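Local structure of D,D-dipeptidase/D,D-carboxypeptidase (Enterococcus faecalis, 4F78) at residues Q150-D155 against S163-H168. The protein probably acts as a zinc-dependent D,D-dipeptidase and D,D-carboxypeptidase, cleaving D-alanyl-D-alanine and removing the terminal D-alanine from peptidoglycan precursors. Numbering follows the deposited sequence.
Sequences QRYARD and SHEPWH. With ZN (zinc ion), chain B; EDO (1,2-ethanediol), chain K.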
ATOM      1  N   GLN A 150      -3.610  -2.103  -7.393  1.00  9.56           N
ATOM      2  CA  GLN A 150      -4.585  -1.008  -7.585  1.00 16.23           C
ATOM      3  C   GLN A 150      -5.590  -1.097  -6.428  1.00 13.42           C
ATOM      4  O   GLN A 150      -6.252  -2.128  -6.240  1.00 16.21           O
ATOM      5  CB  GLN A 150      -5.307  -1.136  -8.918  1.00 20.13           C
ATOM      6  CG  GLN A 150      -6.227   0.045  -9.198  1.00 17.85           C
ATOM      7  CD  GLN A 150      -6.980  -0.137 -10.504  1.00 24.71           C
ATOM      8  OE1 GLN A 150      -6.471  -0.760 -11.443  1.00 21.51           O
ATOM      9  NE2 GLN A 150      -8.218   0.346 -10.548  1.00 21.78           N
ATOM     10  N   ARG A 151      -5.698  -0.035  -5.642  1.00 12.72           N
ATOM     11  CA  ARG A 151      -6.326  -0.122  -4.326  1.00 13.23           C
ATOM     12  C   ARG A 151      -7.844  -0.255  -4.327  1.00 17.56           C
ATOM     13  O   ARG A 151      -8.436  -1.034  -3.519  1.00 12.41           O
ATOM     14  CB  ARG A 151      -5.901   1.114  -3.531  1.00 12.52           C
ATOM     15  CG  ARG A 151      -6.414   1.096  -2.109  1.00 10.04           C
ATOM     16  CD  ARG A 151      -5.842  -0.079  -1.332  1.00  9.25           C
ATOM     17  NE  ARG A 151      -6.250   0.011   0.082  1.00 12.30           N
ATOM     18  CZ  ARG A 151      -7.411  -0.438   0.559  1.00  9.51           C
ATOM     19  NH1 ARG A 151      -8.264  -1.072  -0.259  1.00 11.11           N
ATOM     20  NH2 ARG A 151      -7.686  -0.329   1.872  1.00  7.92           N
ATOM     21  N   TYR A 152      -8.483   0.463  -5.250  1.00 12.06           N
ATOM     22  CA  TYR A 152      -9.936   0.625  -5.219  1.00 11.43           C
ATOM     23  C   TYR A 152     -10.564   0.164  -6.507  1.00 17.70           C
ATOM     24  O   TYR A 152     -10.677   0.951  -7.478  1.00 17.00           O
ATOM     25  CB  TYR A 152     -10.289   2.120  -5.004  1.00 10.40           C
ATOM     26  CG  TYR A 152      -9.715   2.686  -3.711  1.00 15.62           C
ATOM     27  CD1 TYR A 152     -10.055   2.143  -2.462  1.00 13.48           C
ATOM     28  CD2 TYR A 152      -8.831   3.782  -3.737  1.00  8.99           C
ATOM     29  CE1 TYR A 152      -9.508   2.665  -1.262  1.00 12.36           C
ATOM     30  CE2 TYR A 152      -8.283   4.302  -2.549  1.00 13.46           C
ATOM     31  CZ  TYR A 152      -8.640   3.761  -1.330  1.00 14.08           C
ATOM     32  OH  TYR A 152      -8.086   4.308  -0.191  1.00 13.99           O
ATOM     33  N   ALA A 153     -10.988  -1.102  -6.536  1.00 14.14           N
ATOM     34  CA  ALA A 153     -11.633  -1.629  -7.721  1.00 15.61           C
ATOM     35  C   ALA A 153     -13.132  -1.394  -7.662  1.00 18.15           C
ATOM     36  O   ALA A 153     -13.721  -1.276  -6.569  1.00 18.09           O
ATOM     37  CB  ALA A 153     -11.337  -3.138  -7.866  1.00 17.25           C
ATOM     38  N   ARG A 154     -13.763  -1.383  -8.834  1.00 13.76           N
ATOM     39  CA  ARG A 154     -15.224  -1.303  -8.937  1.00 21.35           C
ATOM     40  C   ARG A 154     -15.964  -2.436  -8.232  1.00 20.72           C
ATOM     41  O   ARG A 154     -17.006  -2.200  -7.593  1.00 19.65           O
ATOM     42  CB  ARG A 154     -15.653  -1.277 -10.410  1.00 23.52           C
ATOM     43  CG  ARG A 154     -17.096  -0.947 -10.610  1.00 29.03           C
ATOM     44  CD  ARG A 154     -17.412  -0.871 -12.096  1.00 24.72           C
ATOM     45  NE  ARG A 154     -16.849  -2.022 -12.807  1.00 27.11           N
ATOM     46  CZ  ARG A 154     -17.015  -2.247 -14.102  1.00 19.56           C
ATOM     47  NH1 ARG A 154     -17.742  -1.401 -14.826  1.00 17.79           N
ATOM     48  NH2 ARG A 154     -16.464  -3.324 -14.683  1.00 26.17           N
ATOM     49  N   ASP A 155     -15.461  -3.670  -8.314  1.00 21.99           N
ATOM     50  CA  ASP A 155     -16.255  -4.750  -7.688  1.00 26.55           C
ATOM     51  C   ASP A 155     -16.064  -4.833  -6.156  1.00 24.06           C
ATOM     52  O   ASP A 155     -16.615  -5.728  -5.512  1.00 17.79           O
ATOM     53  CB  ASP A 155     -16.052  -6.119  -8.381  1.00 22.70           C
ATOM     54  CG  ASP A 155     -14.630  -6.663  -8.221  1.00 29.36           C
ATOM     55  OD1 ASP A 155     -13.731  -5.921  -7.757  1.00 25.28           O
ATOM     56  OD2 ASP A 155     -14.390  -7.848  -8.576  1.00 41.28           O
ATOM     57  N   SER A 163     -15.174   4.702  -4.076  1.00  9.46           N
ATOM     58  CA  SER A 163     -15.526   4.356  -5.477  1.00 16.28           C
ATOM     59  C   SER A 163     -14.300   3.914  -6.313  1.00 13.31           C
ATOM     60  O   SER A 163     -13.181   4.251  -5.970  1.00 13.92           O
ATOM     61  CB  SER A 163     -16.249   5.514  -6.188  1.00 13.76           C
ATOM     62  OG  SER A 163     -17.510   5.832  -5.582  1.00 13.52           O
ATOM     63  N   HIS A 164     -14.545   3.105  -7.364  1.00  9.90           N
ATOM     64  CA  HIS A 164     -13.550   2.702  -8.371  1.00 13.58           C
ATOM     65  C   HIS A 164     -12.616   3.861  -8.677  1.00 14.93           C
ATOM     66  O   HIS A 164     -13.101   4.949  -9.066  1.00 13.11           O
ATOM     67  CB  HIS A 164     -14.324   2.284  -9.638  1.00 12.88           C
ATOM     68  CG  HIS A 164     -13.477   1.889 -10.823  1.00 15.24           C
ATOM     69  ND1 HIS A 164     -13.982   1.871 -12.106  1.00 12.39           N
ATOM     70  CD2 HIS A 164     -12.194   1.457 -10.908  1.00 12.55           C
ATOM     71  CE1 HIS A 164     -13.033   1.463 -12.942  1.00 12.93           C
ATOM     72  NE2 HIS A 164     -11.946   1.210 -12.246  1.00 13.86           N
ATOM     73  N   GLU A 165     -11.307   3.656  -8.479  1.00  9.70           N
ATOM     74  CA  GLU A 165     -10.282   4.628  -8.940  1.00 13.39           C
ATOM     75  C   GLU A 165      -9.205   3.938  -9.781  1.00  9.21           C
ATOM     76  O   GLU A 165      -8.306   3.252  -9.256  1.00 15.54           O
ATOM     77  CB  GLU A 165      -9.652   5.398  -7.746  1.00 15.38           C
ATOM     78  CG  GLU A 165     -10.707   6.127  -6.869  1.00 11.73           C
ATOM     79  CD  GLU A 165     -10.128   6.903  -5.686  1.00 16.90           C
ATOM     80  OE1 GLU A 165      -8.901   6.798  -5.399  1.00 13.25           O
ATOM     81  OE2 GLU A 165     -10.906   7.677  -5.056  1.00 19.16           O
ATOM     82  N   PRO A 166      -9.275   4.132 -11.099  1.00 13.36           N
ATOM     83  CA  PRO A 166      -8.250   3.591 -11.984  1.00 15.36           C
ATOM     84  C   PRO A 166      -6.824   4.039 -11.574  1.00 15.72           C
ATOM     85  O   PRO A 166      -5.870   3.341 -11.923  1.00 13.01           O
ATOM     86  CB  PRO A 166      -8.639   4.183 -13.345  1.00 15.18           C
ATOM     87  CG  PRO A 166     -10.158   4.320 -13.237  1.00 15.30           C
ATOM     88  CD  PRO A 166     -10.379   4.762 -11.828  1.00  9.78           C
ATOM     89  N   TRP A 167      -6.657   5.157 -10.859  1.00 11.69           N
ATOM     90  CA  TRP A 167      -5.339   5.810 -10.863  1.00 12.70           C
ATOM     91  C   TRP A 167      -4.550   5.652  -9.559  1.00 16.00           C
ATOM     92  O   TRP A 167      -3.391   6.075  -9.481  1.00 11.82           O
ATOM     93  CB  TRP A 167      -5.549   7.306 -11.142  1.00  9.59           C
ATOM     94  CG  TRP A 167      -6.479   7.894 -10.068  1.00 14.60           C
ATOM     95  CD1 TRP A 167      -6.135   8.242  -8.762  1.00 12.17           C
ATOM     96  CD2 TRP A 167      -7.904   8.116 -10.175  1.00 14.73           C
ATOM     97  NE1 TRP A 167      -7.255   8.691  -8.088  1.00 14.23           N
ATOM     98  CE2 TRP A 167      -8.349   8.624  -8.928  1.00 19.08           C
ATOM     99  CE3 TRP A 167      -8.840   7.944 -11.209  1.00 15.75           C
ATOM    100  CZ2 TRP A 167      -9.689   8.970  -8.692  1.00 21.27           C
ATOM    101  CZ3 TRP A 167     -10.181   8.291 -10.972  1.00 22.05           C
ATOM    102  CH2 TRP A 167     -10.589   8.798  -9.722  1.00 16.18           C
ATOM    103  N   HIS A 168      -5.175   5.062  -8.540  1.00  9.97           N
ATOM    104  CA  HIS A 168      -4.613   5.018  -7.183  1.00 10.47           C
ATOM    105  C   HIS A 168      -4.023   3.658  -6.874  1.00 12.05           C
ATOM    106  O   HIS A 168      -4.727   2.637  -6.844  1.00 15.89           O
ATOM    107  CB  HIS A 168      -5.707   5.399  -6.156  1.00  9.61           C
ATOM    108  CG  HIS A 168      -5.266   5.352  -4.718  1.00  9.93           C
ATOM    109  ND1 HIS A 168      -5.343   6.451  -3.895  1.00 13.32           N
ATOM    110  CD2 HIS A 168      -4.822   4.331  -3.946  1.00 13.87           C
ATOM    111  CE1 HIS A 168      -4.931   6.133  -2.684  1.00 11.63           C
ATOM    112  NE2 HIS A 168      -4.613   4.845  -2.680  1.00 10.86           N
TER
HETATM  113 ZN    ZN B 301      -5.256   8.618  -4.215  1.00 19.91          ZN
HETATM  114  C1  EDO K 310     -19.283   3.382  -1.670  1.00 32.28           C
HETATM  115  O1  EDO K 310     -20.118   4.548  -1.426  1.00 31.75           O
HETATM  116  C2  EDO K 310     -18.124   3.823  -2.575  1.00 31.27           C
HETATM  117  O2  EDO K 310     -18.566   4.115  -3.925  1.00 24.12           O
HETATM  118  O   HOH W   1      -7.428   2.337  -7.050  1.00 14.89           O
HETATM  119  O   HOH W   2      -7.266   8.719  -5.117  1.00 19.61           O
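Y152 and H168 meet edge to face: CE2 of the tyrosine stands 3.6 Å above the centre of the imidazole plane, the ring planes are 54° apart and the centroids 4.8 Å. The phenol ring carries R151 CG over the centre of one face, and obliquely E165 OE1 lies 3.4 Å from Y152 CD2, the carboxylate turned steeply against the ring. A second imidazole, that of H164, has R154 CB over one face, a CH-pi contact 28° off the ring normal, P166 CD on the opposite face, offset toward the rim, and Y152 O at its edge in plane.

Two backbone bonds hold the segments together. R151 N donates to H168 O at 3.1 Å, and E165 N to Y152 O at 3.0 Å. Between them one water accepts from Y152 N and donates to the carbonyls of E165 and H168, so E165 O is gripped by this water and, weakly, by Q150 NE2. The extended Q150 chain, its CG anti to the backbone N (chi1 -175°), carries that amide across to E165; R140 holds its OE1, and Y132 OH bonds both Q150 NE2 and H164 NE2.

H168 turns ND1 to the zinc ion at 2.2 Å; H108 and D115 complete the protein ligands. E107 receives the bond from H168 NE2 and also salt-bridges R151, a second-shell link that probably orients the imidazole and may polarise it. E165 OE1 lies 2.5 Å from the oxygen of the metal-bound water, short for a hydrogen bond, its protons uncertain; the water accepts from W167 NE1. A histidine held at both nitrogens and one face, with a carboxylate beside the metal's water, is consistent with the zinc centre of VanY-type D,D-peptidases, where such a water is activated for peptide hydrolysis.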